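Local coordinates for polycomb protein Pcl (Drosophila melanogaster, PDB 5OQD) that acts as a Polycomb group repressor within the Esc/E(z) histone H3 methyltransferase complex of early embryos, at residues 41-46 / 55-60; 112-117 / 146-151. All blocks are in the same frame, centred on the assembly; numbering follows the deposited sequence.

How the contacts relate
Contact 1 lies in the second PHD finger and contact 2 in the winged-helix domain that follows it along the chain. Their centres are about 32 Å apart on opposite sides of the chain's centre, and about 20 Å separates their nearest atoms, so neither touches the other. Both are small, mostly apolar contacts without a hydrogen bond from one segment to the other. They differ in what surrounds them: 41-46 and 55-60 each supply one cysteine to a different zinc ion, whereas 112-117 and 146-151 bind no metal and meet where two helices and a small antiparallel sheet converge. Along the chain, both segments of contact 1 come before either segment of contact 2.

Contact 1: 41-46 / 55-60. With ZN (zinc ion), chain L; ZN (zinc ion), chain K.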
ATOM      1  N   ASN B  41      -3.816   2.289   9.737  1.00 76.91           N
ATOM      2  CA  ASN B  41      -4.823   3.339   9.590  1.00 80.93           C
ATOM      3  C   ASN B  41      -4.333   4.739   9.956  1.00 80.42           C
ATOM      4  O   ASN B  41      -4.924   5.412  10.799  1.00 67.11           O
ATOM      5  CB  ASN B  41      -6.063   3.001  10.422  1.00 83.01           C
ATOM      6  CG  ASN B  41      -6.798   1.784   9.900  1.00 81.50           C
ATOM      7  OD1 ASN B  41      -7.578   1.875   8.952  1.00 79.62           O
ATOM      8  ND2 ASN B  41      -6.552   0.634  10.517  1.00 86.46           N
ATOM      9  N   MET B  42      -3.251   5.170   9.314  1.00 78.10           N
ATOM     10  CA  MET B  42      -2.766   6.540   9.457  1.00 69.85           C
ATOM     11  C   MET B  42      -2.293   7.088   8.116  1.00 67.46           C
ATOM     12  O   MET B  42      -1.621   6.393   7.355  1.00 73.13           O
ATOM     13  CB  MET B  42      -1.633   6.619  10.482  1.00 75.02           C
ATOM     14  CG  MET B  42      -2.086   6.513  11.928  1.00 81.89           C
ATOM     15  SD  MET B  42      -0.792   6.996  13.083  1.00 82.42           S
ATOM     16  CE  MET B  42      -0.718   8.762  12.783  1.00 65.60           C
ATOM     17  N   LEU B  43      -2.651   8.335   7.830  1.00 59.72           N
ATOM     18  CA  LEU B  43      -2.228   8.979   6.594  1.00 45.41           C
ATOM     19  C   LEU B  43      -1.496  10.286   6.876  1.00 60.82           C
ATOM     20  O   LEU B  43      -1.720  10.929   7.903  1.00 56.29           O
ATOM     21  CB  LEU B  43      -3.429   9.231   5.680  1.00 43.27           C
ATOM     22  CG  LEU B  43      -4.149   7.993   5.140  1.00 54.89           C
ATOM     23  CD1 LEU B  43      -5.293   8.395   4.223  1.00 52.69           C
ATOM     24  CD2 LEU B  43      -3.175   7.071   4.419  1.00 46.93           C
ATOM     25  N   GLN B  44      -0.618  10.670   5.956  1.00 54.10           N
ATOM     26  CA  GLN B  44       0.154  11.898   6.091  1.00 45.80           C
ATOM     27  C   GLN B  44      -0.332  12.946   5.095  1.00 45.88           C
ATOM     28  O   GLN B  44      -0.431  12.670   3.897  1.00 53.96           O
ATOM     29  CB  GLN B  44       1.640  11.616   5.878  1.00 43.25           C
ATOM     30  CG  GLN B  44       2.553  12.810   6.114  1.00 50.10           C
ATOM     31  CD  GLN B  44       4.002  12.491   5.808  1.00 51.06           C
ATOM     32  OE1 GLN B  44       4.298  11.640   4.967  1.00 50.33           O
ATOM     33  NE2 GLN B  44       4.916  13.172   6.488  1.00 50.75           N
ATOM     34  N   CYS B  45      -0.646  14.139   5.591  1.00 44.46           N
ATOM     35  CA  CYS B  45      -1.069  15.235   4.726  1.00 52.87           C
ATOM     36  C   CYS B  45       0.037  15.583   3.734  1.00 54.44           C
ATOM     37  O   CYS B  45       1.217  15.589   4.085  1.00 52.33           O
ATOM     38  CB  CYS B  45      -1.445  16.463   5.556  1.00 37.54           C
ATOM     39  SG  CYS B  45      -2.020  17.890   4.593  1.00 45.80           S
ATOM     40  N   CYS B  46      -0.316  15.778   2.475  1.00 47.74           N
ATOM     41  CA  CYS B  46       0.676  16.218   1.513  1.00 56.05           C
ATOM     42  C   CYS B  46       1.212  17.631   1.742  1.00 49.83           C
ATOM     43  O   CYS B  46       2.386  17.872   1.556  1.00 58.73           O
ATOM     44  CB  CYS B  46       0.197  16.021   0.072  1.00 44.25           C
ATOM     45  SG  CYS B  46      -1.387  16.751  -0.359  1.00 47.02           S
ATOM     46  N   GLN B  55      -9.680   7.757  11.784  1.00 63.40           N
ATOM     47  CA  GLN B  55     -10.844   8.089  12.580  1.00 69.14           C
ATOM     48  C   GLN B  55     -10.836   9.573  12.886  1.00 64.90           C
ATOM     49  O   GLN B  55     -11.873  10.217  12.873  1.00 70.76           O
ATOM     50  CB  GLN B  55     -10.855   7.288  13.873  1.00 66.01           C
ATOM     51  CG  GLN B  55     -11.007   5.797  13.665  1.00 76.25           C
ATOM     52  CD  GLN B  55      -9.684   5.125  13.397  1.00 87.16           C
ATOM     53  OE1 GLN B  55      -8.645   5.778  13.366  1.00 77.04           O
ATOM     54  NE2 GLN B  55      -9.710   3.817  13.200  1.00 91.77           N
ATOM     55  N   CYS B  56      -9.658  10.113  13.165  1.00 62.71           N
ATOM     56  CA  CYS B  56      -9.533  11.529  13.489  1.00 59.65           C
ATOM     57  C   CYS B  56      -9.703  12.391  12.241  1.00 66.26           C
ATOM     58  O   CYS B  56      -9.612  13.616  12.299  1.00 54.93           O
ATOM     59  CB  CYS B  56      -8.184  11.814  14.147  1.00 50.77           C
ATOM     60  SG  CYS B  56      -7.975  11.055  15.769  1.00 56.55           S
ATOM     61  N   MET B  57      -9.948  11.737  11.111  1.00 59.40           N
ATOM     62  CA  MET B  57     -10.234  12.427   9.860  1.00 59.87           C
ATOM     63  C   MET B  57     -11.738  12.606   9.690  1.00 67.73           C
ATOM     64  O   MET B  57     -12.525  11.999  10.415  1.00 74.53           O
ATOM     65  CB  MET B  57      -9.656  11.656   8.670  1.00 64.62           C
ATOM     66  CG  MET B  57      -8.137  11.652   8.600  1.00 66.63           C
ATOM     67  SD  MET B  57      -7.502  10.486   7.384  1.00 66.53           S
ATOM     68  CE  MET B  57      -8.470  10.939   5.944  1.00 65.35           C
ATOM     69  N   GLN B  58     -12.134  13.440   8.733  1.00 74.92           N
ATOM     70  CA  GLN B  58     -13.548  13.667   8.469  1.00 78.98           C
ATOM     71  C   GLN B  58     -14.068  12.746   7.369  1.00 87.53           C
ATOM     72  O   GLN B  58     -13.673  12.866   6.210  1.00 92.35           O
ATOM     73  CB  GLN B  58     -13.796  15.129   8.093  1.00 77.86           C
ATOM     74  CG  GLN B  58     -13.590  16.100   9.241  1.00 87.83           C
ATOM     75  CD  GLN B  58     -14.204  17.461   8.976  1.00 86.34           C
ATOM     76  OE1 GLN B  58     -14.443  17.836   7.828  1.00 91.51           O
ATOM     77  NE2 GLN B  58     -14.470  18.206  10.042  1.00 84.48           N
ATOM     78  N   ASN B  59     -14.974  11.855   7.741  1.00 91.92           N
ATOM     79  CA  ASN B  59     -15.556  10.910   6.802  1.00 90.47           C
ATOM     80  C   ASN B  59     -14.581   9.963   6.119  1.00 91.26           C
ATOM     81  O   ASN B  59     -14.742   9.647   4.947  1.00100.64           O
ATOM     82  CB  ASN B  59     -16.343  11.673   5.736  1.00 80.41           C
ATOM     83  N   PHE B  60     -13.576   9.501   6.846  1.00 86.57           N
ATOM     84  CA  PHE B  60     -12.806   8.373   6.367  1.00 81.21           C
ATOM     85  C   PHE B  60     -13.116   7.189   7.261  1.00 81.59           C
ATOM     86  O   PHE B  60     -12.630   7.109   8.381  1.00 81.14           O
ATOM     87  CB  PHE B  60     -11.319   8.682   6.420  1.00 81.01           C
ATOM     88  CG  PHE B  60     -10.468   7.680   5.703  1.00 77.98           C
ATOM     89  CD1 PHE B  60     -10.362   6.388   6.170  1.00 69.91           C
ATOM     90  CD2 PHE B  60      -9.776   8.035   4.563  1.00 71.06           C
ATOM     91  CE1 PHE B  60      -9.578   5.467   5.513  1.00 66.32           C
ATOM     92  CE2 PHE B  60      -8.990   7.118   3.900  1.00 64.64           C
ATOM     93  CZ  PHE B  60      -8.890   5.832   4.377  1.00 62.48           C
TER
HETATM   94 ZN    ZN L 702      -2.317  19.540   6.381  1.00 46.83          ZN
HETATM   95 ZN    ZN K 701      -5.724  11.335  15.845  1.00 61.65          ZN
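L43 and M57 face each other from backbones that run well apart, 9.3 Å between L43 CA and M57 CA, and no hydrogen bond crosses between the segments. Segment 41-46 carries the short strand 42-44, whose hydrogen-bonded neighbour is strand 51-53, L43 pairing with F52. Segment 55-60 is irregular: it follows the end of that second strand and curls back, so that M57 and F60 both direct their CB atoms toward segment 41-46. The two segments meet through side chains, burying 166 Å² in total. L43 does the touching through one methyl. Its CG stands anti to the carbonyl carbon (chi1 -65°), and CD1 extends to 3.9 Å from F60 CE2, the two side chains crossing at about a right angle. The same methyl, L43 CD1, lies 4.4 Å from the sulfur M57 SD, a looser apolar contact, so a single carbon is set against both partners. F60 has CG anti to its own backbone N, and this chi1 of -169° turns the ring towards L43, whose CD1 meets it obliquely at the CE2 corner. This small apolar cluster belongs to the cross-braced PHD finger, in which pairs of ligands alternate between two zinc ions along the sequence. Each segment gives one ligand: C45 SG binds one zinc ion at 2.5 Å, together with C48, C75 and C78, while C56 SG binds the other at 2.3 Å, together with C30, C32 and H53. F71 and F73 of strand 71-74 extend the apolar surroundings, touching L43 and M57 respectively. N41 O is hydrogen-bonded to T54 OG1.

Contact 2: 112-117 / 146-151; sequences HHLLND and RLKQTL
L114 meets K148 and L151 where the start of helix 114-125 packs beside helix 140-153 in the winged-helix domain. The leucine's chi1 of 177° carries CG across towards helix 140-153, and chi2 near 57° parts the two methyls between K148 and L151. L114 CD2 reaches the aliphatic part of K148, 3.9 Å from K148 CG, and the two side chains cross at about a right angle. Beyond that carbon K148 runs fully extended, so its methylene root packs while the ammonium group is carried onward. The other methyl, L114 CD1, faces L151 CD1 at 4.3 Å; Y171 of strand 170-173 touches both leucines, joining the small sheet to this helix pair. The helix start that presents L114 is held by two bonds of H113. At the N-cap, its ring nitrogen accepts the backbone N-H of N116, N116 N to H113 ND1 3.0 Å, with the donor only 8° out of the imidazole plane. H113 N, for its part, donates to D117 OD2 at 3.0 Å, reaching the carboxylate from above its plane. Within helix 140-153, T150 N and T150 OG1 reach R146 O from opposite faces of its carbonyl plane, with T150 OG1 2.6 Å from R146 O.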
ATOM      1  N   HIS B 112       6.169 -18.176   2.287  1.00 64.20           N
ATOM      2  CA  HIS B 112       4.766 -18.400   1.962  1.00 65.88           C
ATOM      3  C   HIS B 112       4.644 -19.043   0.586  1.00 64.09           C
ATOM      4  O   HIS B 112       5.182 -18.530  -0.397  1.00 63.83           O
ATOM      5  CB  HIS B 112       3.979 -17.090   2.002  1.00 67.93           C
ATOM      6  CG  HIS B 112       3.909 -16.468   3.362  1.00 72.49           C
ATOM      7  ND1 HIS B 112       5.000 -15.885   3.969  1.00 73.64           N
ATOM      8  CD2 HIS B 112       2.880 -16.339   4.231  1.00 74.09           C
ATOM      9  CE1 HIS B 112       4.646 -15.424   5.155  1.00 79.21           C
ATOM     10  NE2 HIS B 112       3.364 -15.686   5.338  1.00 80.76           N
ATOM     11  N   HIS B 113       3.943 -20.169   0.523  1.00 68.55           N
ATOM     12  CA  HIS B 113       3.732 -20.859  -0.743  1.00 64.82           C
ATOM     13  C   HIS B 113       2.867 -20.005  -1.661  1.00 59.78           C
ATOM     14  O   HIS B 113       1.815 -19.515  -1.249  1.00 57.73           O
ATOM     15  CB  HIS B 113       3.084 -22.226  -0.515  1.00 66.20           C
ATOM     16  CG  HIS B 113       3.138 -23.129  -1.708  1.00 66.28           C
ATOM     17  ND1 HIS B 113       2.139 -23.169  -2.658  1.00 65.54           N
ATOM     18  CD2 HIS B 113       4.070 -24.028  -2.103  1.00 63.30           C
ATOM     19  CE1 HIS B 113       2.456 -24.054  -3.588  1.00 64.92           C
ATOM     20  NE2 HIS B 113       3.622 -24.589  -3.275  1.00 68.00           N
ATOM     21  N   LEU B 114       3.321 -19.826  -2.899  1.00 58.90           N
ATOM     22  CA  LEU B 114       2.625 -18.971  -3.854  1.00 59.97           C
ATOM     23  C   LEU B 114       1.193 -19.438  -4.094  1.00 64.71           C
ATOM     24  O   LEU B 114       0.256 -18.655  -3.968  1.00 60.57           O
ATOM     25  CB  LEU B 114       3.384 -18.918  -5.181  1.00 57.40           C
ATOM     26  CG  LEU B 114       2.726 -18.103  -6.296  1.00 54.47           C
ATOM     27  CD1 LEU B 114       2.476 -16.672  -5.844  1.00 54.63           C
ATOM     28  CD2 LEU B 114       3.573 -18.128  -7.559  1.00 53.79           C
ATOM     29  N   LEU B 115       1.032 -20.716  -4.427  1.00 68.78           N
ATOM     30  CA  LEU B 115      -0.284 -21.276  -4.720  1.00 68.75           C
ATOM     31  C   LEU B 115      -1.162 -21.405  -3.479  1.00 62.45           C
ATOM     32  O   LEU B 115      -2.364 -21.144  -3.532  1.00 63.84           O
ATOM     33  CB  LEU B 115      -0.143 -22.649  -5.385  1.00 72.62           C
ATOM     34  CG  LEU B 115      -1.430 -23.416  -5.698  1.00 84.93           C
ATOM     35  CD1 LEU B 115      -2.280 -22.653  -6.703  1.00 87.03           C
ATOM     36  CD2 LEU B 115      -1.121 -24.821  -6.196  1.00 85.30           C
ATOM     37  N   ASN B 116      -0.559 -21.804  -2.364  1.00 56.80           N
ATOM     38  CA  ASN B 116      -1.315 -22.120  -1.156  1.00 67.53           C
ATOM     39  C   ASN B 116      -1.658 -20.912  -0.287  1.00 72.97           C
ATOM     40  O   ASN B 116      -2.733 -20.856   0.307  1.00 72.01           O
ATOM     41  CB  ASN B 116      -0.547 -23.139  -0.312  1.00 72.64           C
ATOM     42  CG  ASN B 116      -0.341 -24.456  -1.035  1.00 77.50           C
ATOM     43  OD1 ASN B 116      -1.086 -24.796  -1.954  1.00 70.09           O
ATOM     44  ND2 ASN B 116       0.673 -25.207  -0.620  1.00 81.76           N
ATOM     45  N   ASP B 117      -0.746 -19.949  -0.210  1.00 66.98           N
ATOM     46  CA  ASP B 117      -0.916 -18.829   0.709  1.00 67.87           C
ATOM     47  C   ASP B 117      -1.029 -17.426   0.116  1.00 69.61           C
ATOM     48  O   ASP B 117      -1.687 -16.556   0.683  1.00 74.28           O
ATOM     49  CB  ASP B 117       0.305 -18.717   1.625  1.00 74.91           C
ATOM     50  CG  ASP B 117       0.644 -20.030   2.304  1.00 77.09           C
ATOM     51  OD1 ASP B 117      -0.278 -20.845   2.517  1.00 82.23           O
ATOM     52  OD2 ASP B 117       1.832 -20.246   2.624  1.00 78.36           O
ATOM     53  N   ARG B 146       1.860 -13.623 -14.578  1.00 43.51           N
ATOM     54  CA  ARG B 146       2.125 -12.213 -14.325  1.00 48.52           C
ATOM     55  C   ARG B 146       2.676 -12.012 -12.914  1.00 48.68           C
ATOM     56  O   ARG B 146       3.575 -11.198 -12.703  1.00 41.17           O
ATOM     57  CB  ARG B 146       0.855 -11.381 -14.529  1.00 47.17           C
ATOM     58  CG  ARG B 146       0.998  -9.915 -14.148  1.00 53.42           C
ATOM     59  CD  ARG B 146       2.152  -9.250 -14.885  1.00 51.21           C
ATOM     60  NE  ARG B 146       1.867  -9.057 -16.303  1.00 59.54           N
ATOM     61  CZ  ARG B 146       2.763  -8.642 -17.192  1.00 51.38           C
ATOM     62  NH1 ARG B 146       4.007  -8.387 -16.812  1.00 48.73           N
ATOM     63  NH2 ARG B 146       2.418  -8.489 -18.463  1.00 57.93           N
ATOM     64  N   LEU B 147       2.143 -12.766 -11.956  1.00 43.78           N
ATOM     65  CA  LEU B 147       2.600 -12.675 -10.573  1.00 52.21           C
ATOM     66  C   LEU B 147       3.982 -13.297 -10.398  1.00 51.87           C
ATOM     67  O   LEU B 147       4.807 -12.788  -9.639  1.00 48.14           O
ATOM     68  CB  LEU B 147       1.604 -13.350  -9.629  1.00 48.52           C
ATOM     69  CG  LEU B 147       0.276 -12.627  -9.406  1.00 59.79           C
ATOM     70  CD1 LEU B 147      -0.584 -13.375  -8.397  1.00 62.69           C
ATOM     71  CD2 LEU B 147       0.513 -11.193  -8.957  1.00 48.52           C
ATOM     72  N   LYS B 148       4.223 -14.404 -11.096  1.00 49.11           N
ATOM     73  CA  LYS B 148       5.524 -15.065 -11.062  1.00 48.92           C
ATOM     74  C   LYS B 148       6.620 -14.139 -11.570  1.00 48.32           C
ATOM     75  O   LYS B 148       7.696 -14.049 -10.979  1.00 48.00           O
ATOM     76  CB  LYS B 148       5.506 -16.351 -11.894  1.00 48.37           C
ATOM     77  CG  LYS B 148       4.882 -17.550 -11.200  1.00 54.08           C
ATOM     78  CD  LYS B 148       4.940 -18.778 -12.096  1.00 60.80           C
ATOM     79  CE  LYS B 148       4.465 -20.024 -11.368  1.00 66.26           C
ATOM     80  NZ  LYS B 148       4.399 -21.202 -12.279  1.00 79.64           N
ATOM     81  N   GLN B 149       6.337 -13.451 -12.671  1.00 41.33           N
ATOM     82  CA  GLN B 149       7.312 -12.564 -13.291  1.00 43.61           C
ATOM     83  C   GLN B 149       7.559 -11.320 -12.445  1.00 43.08           C
ATOM     84  O   GLN B 149       8.695 -10.852 -12.339  1.00 37.20           O
ATOM     85  CB  GLN B 149       6.852 -12.161 -14.691  1.00 37.87           C
ATOM     86  CG  GLN B 149       7.885 -11.370 -15.468  1.00 49.16           C
ATOM     87  CD  GLN B 149       9.222 -12.082 -15.538  1.00 49.02           C
ATOM     88  OE1 GLN B 149       9.283 -13.301 -15.691  1.00 48.47           O
ATOM     89  NE2 GLN B 149      10.303 -11.323 -15.416  1.00 48.34           N
ATOM     90  N   THR B 150       6.496 -10.791 -11.847  1.00 47.12           N
ATOM     91  CA  THR B 150       6.596  -9.611 -10.990  1.00 36.09           C
ATOM     92  C   THR B 150       7.534  -9.869  -9.816  1.00 41.48           C
ATOM     93  O   THR B 150       8.369  -9.030  -9.476  1.00 42.83           O
ATOM     94  CB  THR B 150       5.212  -9.183 -10.452  1.00 35.31           C
ATOM     95  OG1 THR B 150       4.321  -8.962 -11.552  1.00 37.08           O
ATOM     96  CG2 THR B 150       5.324  -7.912  -9.630  1.00 33.94           C
ATOM     97  N   LEU B 151       7.389 -11.041  -9.206  1.00 33.29           N
ATOM     98  CA  LEU B 151       8.236 -11.444  -8.089  1.00 39.25           C
ATOM     99  C   LEU B 151       9.694 -11.580  -8.521  1.00 40.91           C
ATOM    100  O   LEU B 151      10.606 -11.391  -7.717  1.00 41.97           O
ATOM    101  CB  LEU B 151       7.735 -12.759  -7.487  1.00 49.50           C
ATOM    102  CG  LEU B 151       6.403 -12.679  -6.737  1.00 51.31           C
ATOM    103  CD1 LEU B 151       5.760 -14.048  -6.609  1.00 41.94           C
ATOM    104  CD2 LEU B 151       6.602 -12.057  -5.364  1.00 39.73           C
TER